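Local coordinates for lactate dehydrogenase (Eimeria maxima, PDB 6CT6), which probably catalyses the interconversion of pyruvate and lactate with NADH/NAD+ as cofactor, and is held here with NADH and the substrate analogue oxamate, at residues 80-85 with 128-133; 192-197 with 299-304; 269-274 with 282-287. All coordinates share one frame; numbering follows the deposited sequence.

Interaction 1 (80-85 with 128-133); sequences VVIITA and INITNP. With NAI (1,4-dihydronicotinamide adenine dinucleotide), chain D.
Ile82 and Ile83 of strand 80-83 pair in parallel with Ile128 and Asn129 of strand 126-129, neighbouring strands of the Rossmann fold whose C-terminal ends lead into the NADH site. Val81 O accepts Ile128 N (2.8 Å), Ile128 O accepts Ile83 N (2.9 Å), and Ile83 O accepts Ile130 N (2.9 Å) just past the strand. On the face of Ile82 and Ile128, methyl CG2 of Ile82 meets Ile130 CD1 at 3.6 Å, with Thr84 CG2 alongside and Met24 of helix 19-31 over them. On the other face the side chains of Ile83 and Asn129 cross obliquely, CG2 of Ile83 lying 3.4 Å from OD1 of Asn129, while Asn129 ND2 reaches forward to a lone pair of Thr131 O. Thr131 OG1, anti to its own carbonyl carbon (chi1 -60°), donates to Ala85 O at 2.7 Å, tilted 28° from the carbonyl plane. Ile130 CG2 packs 3.4 Å from C2N of the nicotinamide, and Asn132 N and ND2 hydrogen-bond O3D and O2D of its ribose. ND2 also bonds oxamate. The threonine bond therefore ties together two loops that both touch the cofactor, and a single amide nitrogen touches both ribose and oxamate, which would couple their positions.

Interaction 2 (192-197 with 299-304); sequences LPLMRY and LDLNQE. With GLC (alpha-D-glucopyranose), chain E.
Leu194 and Leu299 reach toward each other tip to tip, CD1 of Leu194 pressed to within 3.4 Å of CD1 of Leu299, tighter than usual for two methyls. The other branch of Leu194 meets Leu301 differently: the two side chains cross at about a right angle, with CD2 of Leu194 lying 3.9 Å from CD2 of Leu301. That same Leu301 methyl also approaches the Tyr197 ring, 4.1 Å from CE2 of Tyr197 and again at about a right angle, so one methyl serves both Leu194 and the tyrosine ring.

The polar half of the contact centres on one carbonyl. Arg196 runs out with CG anti to the backbone N and bends at chi3 (74°), and the guanidinium meets the 299-304 backbone at its edge. NH2 of Arg196 donates to Asp300 O at 3.2 Å; the acceptor lies near the guanidinium plane, whereas the donor stands 35° out of the carbonyl plane. Tyr197 OH adds a weak, long hydrogen bond to the same Asp300 O at 3.4 Å. NE of Arg196 is taken by Glu305 in a salt bridge, and the amide of Asn302 comes tip to tip with the guanidinium, their planes 27° apart, while OD1 of Asn302 caps Glu305 N. Glu305 thus connects Arg196 and Asn302 at the start of helix 303-328.

Next to this, Glu304 reaches out with an extended chain to the bound glucose, where its OE2 accepts both O1 and O2 at 3.0 Å each, while Met195 CB of the facing segment lies 3.5 Å from the sugar O3. Altogether this is a helix N-cap in the C-terminal domain, with Asn302 at the cap position and the loop leaving strand 192-193 packed against it, the pair bordering a glucose site at the surface.

Interaction 3 (269-274 with 282-287); sequences CYLNGQ and LGVPCI
Cys269 places SG anti to its carbonyl carbon (chi1 -65°), and Cys286 swings its own SG between the backbone N and the carbonyl carbon (chi1 73°); together these rotations bring the two sulfurs to 3.6 Å, SG of Cys269 to SG of Cys286. The sulfurs are far too widely separated for a disulfide, and this is a packing contact. Leu271 points across to the other strand, its CD1 lying 3.8 Å from CB of Leu282 and 3.8 Å from CG1 of Val284, and CD2 of Leu271 is 4.1 Å from CG2 of Val284. Leu271 and Val284 meet tip to tip, while Leu271 passes obliquely over Leu282.

The backbones join at one pair, Cys269 with Leu282, hydrogen-bonded and antiparallel. Cys269 N reaches Leu282 O at 3.1 Å with a nearly straight N-H, although it comes from well above the carbonyl plane; the return bond from Leu282 N to Cys269 O is 3.2 Å. The two strand pieces diverge from there, their axes 93° apart, and Leu271, Val284 and the two cysteines pack in the angle between them. Ile296 of strand 294-296 touches both Leu271 and Val284, and Leu282 rests on Leu309 and Ile313 of helix 303-328. On the other side of the strand, Tyr270 meets Lys149 in a cation-pi contact and Tyr281 edge-to-face.

Pairing continues in the same register from Leu271 with His280 to Val284 with Ser267 and Cys286 with Phe265. The arrangement is a bent and twisted beta hairpin, formed by strands 263-272 and 281-289, in the alpha/beta C-terminal domain of the lactate/malate dehydrogenase fold.

Overall arrangement
From the N terminus, interaction 1 closes first, a loop of 42 residues containing helix 104-121 that brings two parallel strands of the NAD-binding domain side by side. Interaction 2 then opens at 192-197 and closes only at 299-304, about a hundred residues later. Interaction 3, a hairpin, is nested inside that loop, and the two touch where Leu299 CG packs 4.1 Å from Pro285 CG. Interactions 1 and 3 belong to the same mixed sheet, which runs on from the Rossmann strands into the C-terminal domain; their centres are about 17 Å apart. Interaction 2 lies farther out, tying the loop after strand 192-193, at the edge of the four-stranded antiparallel sheet, to the start of helix 303-328.

Interaction 1 (80-85 with 128-133)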
# COMPACT_ATOMS: atom_id res chain seq x y z
N VAL B 80 12.38 -9.60 -13.21
CA VAL B 80 12.86 -8.46 -12.45
C VAL B 80 12.98 -8.87 -10.99
O VAL B 80 12.14 -9.62 -10.48
CB VAL B 80 11.93 -7.24 -12.60
CG1 VAL B 80 12.39 -6.08 -11.72
CG2 VAL B 80 11.85 -6.79 -14.06
N VAL B 81 14.03 -8.39 -10.32
CA VAL B 81 14.23 -8.59 -8.89
C VAL B 81 14.37 -7.22 -8.25
O VAL B 81 15.21 -6.41 -8.68
CB VAL B 81 15.46 -9.46 -8.60
CG1 VAL B 81 15.64 -9.65 -7.10
CG2 VAL B 81 15.36 -10.82 -9.29
N ILE B 82 13.55 -6.94 -7.24
CA ILE B 82 13.63 -5.70 -6.47
C ILE B 82 13.97 -6.06 -5.03
O ILE B 82 13.22 -6.81 -4.38
CB ILE B 82 12.34 -4.88 -6.55
CG1 ILE B 82 11.86 -4.76 -8.00
CG2 ILE B 82 12.57 -3.49 -5.98
CD1 ILE B 82 10.52 -4.02 -8.17
N ILE B 83 15.07 -5.53 -4.52
CA ILE B 83 15.67 -5.96 -3.26
C ILE B 83 15.38 -4.92 -2.18
O ILE B 83 15.79 -3.75 -2.31
CB ILE B 83 17.18 -6.18 -3.39
CG1 ILE B 83 17.49 -7.26 -4.42
CG2 ILE B 83 17.79 -6.57 -2.03
CD1 ILE B 83 18.93 -7.24 -4.90
N THR B 84 14.71 -5.34 -1.12
CA THR B 84 14.60 -4.55 0.10
C THR B 84 15.09 -5.33 1.32
O THR B 84 14.85 -4.90 2.46
CB THR B 84 13.15 -4.09 0.32
OG1 THR B 84 12.29 -5.23 0.41
CG2 THR B 84 12.69 -3.18 -0.82
N ALA B 85 15.78 -6.45 1.11
CA ALA B 85 16.23 -7.29 2.21
C ALA B 85 17.20 -6.55 3.12
O ALA B 85 18.01 -5.74 2.67
CB ALA B 85 16.90 -8.55 1.66
N ILE B 128 16.91 -4.24 -9.33
CA ILE B 128 16.79 -2.93 -8.70
C ILE B 128 17.00 -3.12 -7.20
O ILE B 128 16.25 -3.85 -6.55
CB ILE B 128 15.41 -2.29 -8.96
CG1 ILE B 128 15.13 -2.15 -10.46
CG2 ILE B 128 15.31 -0.94 -8.25
CD1 ILE B 128 13.66 -1.92 -10.77
N ASN B 129 18.00 -2.44 -6.64
CA ASN B 129 18.22 -2.48 -5.20
C ASN B 129 17.66 -1.23 -4.54
O ASN B 129 17.69 -0.14 -5.12
CB ASN B 129 19.70 -2.60 -4.84
CG ASN B 129 19.92 -2.70 -3.35
OD1 ASN B 129 19.52 -3.69 -2.72
ND2 ASN B 129 20.53 -1.68 -2.76
N ILE B 130 17.16 -1.40 -3.32
CA ILE B 130 16.64 -0.30 -2.53
C ILE B 130 17.38 -0.24 -1.19
O ILE B 130 17.54 0.84 -0.61
CB ILE B 130 15.12 -0.43 -2.32
CG1 ILE B 130 14.39 -0.43 -3.67
CG2 ILE B 130 14.59 0.70 -1.45
CD1 ILE B 130 12.92 -0.78 -3.59
N THR B 131 17.85 -1.39 -0.71
CA THR B 131 18.44 -1.47 0.63
C THR B 131 19.57 -0.46 0.81
O THR B 131 20.46 -0.34 -0.03
CB THR B 131 18.96 -2.89 0.89
OG1 THR B 131 17.87 -3.82 0.79
CG2 THR B 131 19.60 -3.00 2.27
N ASN B 132 19.54 0.25 1.94
CA ASN B 132 20.56 1.26 2.28
C ASN B 132 21.78 0.68 2.99
O ASN B 132 21.68 -0.39 3.61
CB ASN B 132 19.94 2.35 3.16
CG ASN B 132 19.25 3.43 2.37
OD1 ASN B 132 19.71 3.84 1.30
ND2 ASN B 132 18.13 3.92 2.89
N PRO B 133 22.93 1.37 2.93
CA PRO B 133 23.23 2.55 2.11
C PRO B 133 23.25 2.21 0.63
O PRO B 133 24.03 1.37 0.17
CB PRO B 133 24.62 2.99 2.60
CG PRO B 133 25.20 1.79 3.23
CD PRO B 133 24.04 1.06 3.84
PA NAI D . 11.54 -3.75 6.51
O1A NAI D . 12.32 -4.13 7.75
O2A NAI D . 10.07 -3.46 6.62
O5B NAI D . 11.73 -4.95 5.45
C5B NAI D . 12.99 -5.59 5.30
C4B NAI D . 12.73 -7.08 5.12
O4B NAI D . 13.89 -7.77 4.64
C3B NAI D . 12.34 -7.75 6.44
O3B NAI D . 11.03 -8.29 6.33
C2B NAI D . 13.38 -8.84 6.64
O2B NAI D . 12.83 -10.03 7.22
C1B NAI D . 13.83 -9.07 5.21
N9A NAI D . 15.11 -9.80 5.06
C8A NAI D . 16.18 -9.85 5.88
N7A NAI D . 17.14 -10.65 5.35
C5A NAI D . 16.67 -11.13 4.18
C6A NAI D . 17.15 -12.02 3.10
N6A NAI D . 18.37 -12.59 3.16
N1A NAI D . 16.33 -12.24 2.05
C2A NAI D . 15.11 -11.68 1.96
N3A NAI D . 14.62 -10.87 2.90
C4A NAI D . 15.34 -10.56 4.00
O3 NAI D . 12.29 -2.51 5.81
PN NAI D . 11.66 -1.56 4.65
O1N NAI D . 10.91 -0.43 5.31
O2N NAI D . 10.98 -2.43 3.63
O5D NAI D . 13.00 -0.94 4.01
C5D NAI D . 13.92 -1.81 3.36
C4D NAI D . 15.21 -1.09 2.97
O4D NAI D . 14.94 -0.01 2.07
C3D NAI D . 15.90 -0.49 4.18
O3D NAI D . 17.30 -0.75 4.09
C2D NAI D . 15.62 0.99 4.06
O2D NAI D . 16.60 1.80 4.71
C1D NAI D . 15.62 1.15 2.55
N1N NAI D . 15.04 2.38 2.02
C2N NAI D . 15.63 2.85 0.92
C3N NAI D . 15.20 4.00 0.28
C7N NAI D . 15.95 4.43 -0.95
O7N NAI D . 16.73 3.65 -1.47
N7N NAI D . 15.78 5.65 -1.43
C4N NAI D . 14.02 4.78 0.79
C5N NAI D . 13.45 4.17 1.99
C6N NAI D . 13.98 3.00 2.55

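Interaction 2 (192-197 with 299-304)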
# COMPACT_ATOMS: atom_id res chain seq x y z
N LEU B 192 22.45 15.94 -3.90
CA LEU B 192 22.57 17.22 -4.59
C LEU B 192 21.30 17.53 -5.37
O LEU B 192 21.16 17.13 -6.54
CB LEU B 192 23.78 17.20 -5.52
CG LEU B 192 24.01 18.43 -6.40
CD1 LEU B 192 24.02 19.70 -5.57
CD2 LEU B 192 25.31 18.27 -7.15
N PRO B 193 20.34 18.25 -4.78
CA PRO B 193 19.24 18.80 -5.57
C PRO B 193 19.77 19.84 -6.55
O PRO B 193 20.39 20.83 -6.16
CB PRO B 193 18.31 19.43 -4.52
CG PRO B 193 18.71 18.80 -3.23
CD PRO B 193 20.16 18.50 -3.34
N LEU B 194 19.52 19.61 -7.84
CA LEU B 194 20.06 20.46 -8.91
C LEU B 194 19.08 21.60 -9.17
O LEU B 194 18.30 21.59 -10.13
CB LEU B 194 20.32 19.63 -10.16
CG LEU B 194 21.49 18.66 -10.09
CD1 LEU B 194 21.53 17.78 -11.34
CD2 LEU B 194 22.81 19.40 -9.93
N MET B 195 19.15 22.61 -8.31
CA MET B 195 18.20 23.72 -8.38
C MET B 195 18.30 24.45 -9.71
O MET B 195 17.31 25.04 -10.17
CB MET B 195 18.42 24.68 -7.22
CG MET B 195 18.45 24.01 -5.85
SD MET B 195 17.03 22.94 -5.55
CE MET B 195 15.77 24.14 -5.13
N ARG B 196 19.47 24.43 -10.35
CA ARG B 196 19.64 25.14 -11.61
C ARG B 196 18.88 24.47 -12.75
O ARG B 196 18.51 25.13 -13.73
CB ARG B 196 21.13 25.25 -11.96
CG ARG B 196 21.42 25.90 -13.30
CD ARG B 196 22.90 26.23 -13.46
NE ARG B 196 23.73 25.05 -13.69
CZ ARG B 196 24.03 24.55 -14.89
NH1 ARG B 196 23.55 25.11 -15.99
NH2 ARG B 196 24.80 23.47 -14.98
N TYR B 197 18.64 23.16 -12.65
CA TYR B 197 18.02 22.39 -13.71
C TYR B 197 16.51 22.22 -13.53
O TYR B 197 15.88 21.52 -14.33
CB TYR B 197 18.67 21.00 -13.81
CG TYR B 197 19.99 20.96 -14.56
CD1 TYR B 197 20.01 20.83 -15.95
CD2 TYR B 197 21.20 21.00 -13.89
CE1 TYR B 197 21.21 20.77 -16.64
CE2 TYR B 197 22.41 20.93 -14.58
CZ TYR B 197 22.40 20.82 -15.95
OH TYR B 197 23.59 20.76 -16.65
N LEU B 299 25.40 15.28 -17.41
CA LEU B 299 25.01 16.68 -17.32
C LEU B 299 26.23 17.59 -17.46
O LEU B 299 27.35 17.24 -17.07
CB LEU B 299 24.32 16.95 -15.98
CG LEU B 299 23.05 16.15 -15.68
CD1 LEU B 299 22.60 16.37 -14.24
CD2 LEU B 299 21.93 16.54 -16.64
N ASP B 300 26.00 18.78 -18.01
CA ASP B 300 27.06 19.78 -18.16
C ASP B 300 27.09 20.65 -16.90
O ASP B 300 26.77 21.84 -16.90
CB ASP B 300 26.83 20.61 -19.41
CG ASP B 300 27.99 21.55 -19.70
OD1 ASP B 300 29.10 21.31 -19.19
OD2 ASP B 300 27.78 22.53 -20.45
N LEU B 301 27.49 20.01 -15.80
CA LEU B 301 27.55 20.68 -14.51
C LEU B 301 28.60 21.80 -14.52
O LEU B 301 29.65 21.69 -15.16
CB LEU B 301 27.89 19.69 -13.40
CG LEU B 301 26.91 18.53 -13.15
CD1 LEU B 301 27.44 17.58 -12.08
CD2 LEU B 301 25.54 19.07 -12.75
N ASN B 302 28.29 22.87 -13.81
CA ASN B 302 29.23 23.97 -13.63
C ASN B 302 30.19 23.64 -12.48
O ASN B 302 30.10 22.59 -11.84
CB ASN B 302 28.48 25.28 -13.41
CG ASN B 302 27.70 25.29 -12.10
OD1 ASN B 302 27.97 24.53 -11.18
ND2 ASN B 302 26.71 26.19 -12.02
N GLN B 303 31.11 24.57 -12.21
CA GLN B 303 32.17 24.29 -11.25
C GLN B 303 31.62 24.11 -9.84
O GLN B 303 31.99 23.17 -9.13
CB GLN B 303 33.21 25.41 -11.29
CG GLN B 303 33.71 25.72 -12.69
CD GLN B 303 34.09 24.47 -13.47
OE1 GLN B 303 34.89 23.66 -13.01
NE2 GLN B 303 33.49 24.31 -14.64
N GLU B 304 30.72 25.00 -9.41
CA GLU B 304 30.12 24.86 -8.09
C GLU B 304 29.43 23.51 -7.94
O GLU B 304 29.57 22.84 -6.90
CB GLU B 304 29.12 25.99 -7.82
CG GLU B 304 28.24 25.74 -6.59
CD GLU B 304 27.32 26.90 -6.28
OE1 GLU B 304 27.60 28.03 -6.72
OE2 GLU B 304 26.30 26.67 -5.59
C1 GLC E . 23.21 25.28 -3.30
C2 GLC E . 22.64 25.27 -4.77
C3 GLC E . 21.89 26.58 -5.07
C4 GLC E . 20.85 26.71 -3.99
C5 GLC E . 21.62 27.04 -2.73
C6 GLC E . 20.55 27.38 -1.67
O1 GLC E . 24.46 25.91 -3.30
O2 GLC E . 23.69 25.14 -5.70
O3 GLC E . 21.23 26.46 -6.30
O4 GLC E . 20.01 27.80 -4.28
O5 GLC E . 22.33 25.89 -2.33
O6 GLC E . 19.63 26.32 -1.64

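Interaction 3 (269-274 with 282-287)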
# COMPACT_ATOMS: atom_id res chain seq x y z
N CYS B 269 23.78 4.15 -10.74
CA CYS B 269 24.30 3.38 -11.86
C CYS B 269 25.81 3.21 -11.73
O CYS B 269 26.51 4.08 -11.20
CB CYS B 269 24.01 4.08 -13.20
SG CYS B 269 22.28 4.21 -13.63
N TYR B 270 26.30 2.08 -12.25
CA TYR B 270 27.74 1.85 -12.30
C TYR B 270 28.38 2.80 -13.31
O TYR B 270 28.01 2.80 -14.49
CB TYR B 270 28.03 0.40 -12.68
CG TYR B 270 29.50 0.10 -12.81
CD1 TYR B 270 30.26 -0.23 -11.70
CD2 TYR B 270 30.14 0.16 -14.04
CE1 TYR B 270 31.61 -0.50 -11.81
CE2 TYR B 270 31.49 -0.10 -14.16
CZ TYR B 270 32.22 -0.43 -13.04
OH TYR B 270 33.57 -0.70 -13.17
N LEU B 271 29.34 3.60 -12.85
CA LEU B 271 30.03 4.57 -13.68
C LEU B 271 31.52 4.27 -13.70
O LEU B 271 32.11 3.92 -12.67
CB LEU B 271 29.81 5.99 -13.16
CG LEU B 271 28.37 6.44 -12.98
CD1 LEU B 271 28.33 7.78 -12.25
CD2 LEU B 271 27.67 6.53 -14.32
N ASN B 272 32.14 4.40 -14.88
CA ASN B 272 33.60 4.33 -15.01
C ASN B 272 34.01 5.43 -15.99
O ASN B 272 34.11 5.21 -17.19
CB ASN B 272 34.07 2.96 -15.48
CG ASN B 272 35.54 2.74 -15.21
OD1 ASN B 272 35.94 2.48 -14.07
ND2 ASN B 272 36.36 2.85 -16.25
N GLY B 273 34.25 6.63 -15.45
CA GLY B 273 34.59 7.78 -16.25
C GLY B 273 33.61 8.92 -16.06
O GLY B 273 34.00 10.03 -15.70
N GLN B 274 32.33 8.64 -16.28
CA GLN B 274 31.31 9.67 -16.20
C GLN B 274 31.30 10.30 -14.82
O GLN B 274 31.48 9.62 -13.80
CB GLN B 274 29.93 9.09 -16.51
CG GLN B 274 29.84 8.28 -17.80
CD GLN B 274 30.11 6.80 -17.58
OE1 GLN B 274 30.78 6.42 -16.62
NE2 GLN B 274 29.57 5.96 -18.46
N LEU B 282 26.67 5.79 -8.52
CA LEU B 282 26.28 7.14 -8.15
C LEU B 282 24.93 7.44 -8.80
O LEU B 282 24.63 6.96 -9.89
CB LEU B 282 27.33 8.17 -8.59
CG LEU B 282 27.21 9.58 -8.00
CD1 LEU B 282 27.60 9.59 -6.53
CD2 LEU B 282 28.06 10.56 -8.79
N GLY B 283 24.13 8.25 -8.10
CA GLY B 283 22.83 8.65 -8.62
C GLY B 283 22.94 9.62 -9.78
O GLY B 283 23.30 10.78 -9.59
N VAL B 284 22.64 9.15 -10.99
CA VAL B 284 22.72 9.98 -12.19
C VAL B 284 21.52 9.71 -13.08
O VAL B 284 20.89 8.65 -13.00
CB VAL B 284 24.03 9.73 -12.97
CG1 VAL B 284 25.24 10.07 -12.11
CG2 VAL B 284 24.10 8.28 -13.44
N PRO B 285 21.18 10.66 -13.95
CA PRO B 285 20.09 10.42 -14.90
C PRO B 285 20.46 9.34 -15.91
O PRO B 285 21.52 9.37 -16.53
CB PRO B 285 19.89 11.78 -15.58
CG PRO B 285 21.17 12.53 -15.34
CD PRO B 285 21.68 12.04 -14.02
N CYS B 286 19.56 8.36 -16.06
CA CYS B 286 19.75 7.26 -17.00
C CYS B 286 18.42 6.92 -17.65
O CYS B 286 17.35 7.31 -17.17
CB CYS B 286 20.34 6.02 -16.30
SG CYS B 286 19.18 5.15 -15.24
N ILE B 287 18.49 6.16 -18.74
CA ILE B 287 17.32 5.73 -19.50
C ILE B 287 17.16 4.23 -19.31
O ILE B 287 18.09 3.46 -19.58
CB ILE B 287 17.46 6.06 -21.00
CG1 ILE B 287 17.70 7.55 -21.22
CG2 ILE B 287 16.22 5.58 -21.77
CD1 ILE B 287 16.58 8.46 -20.76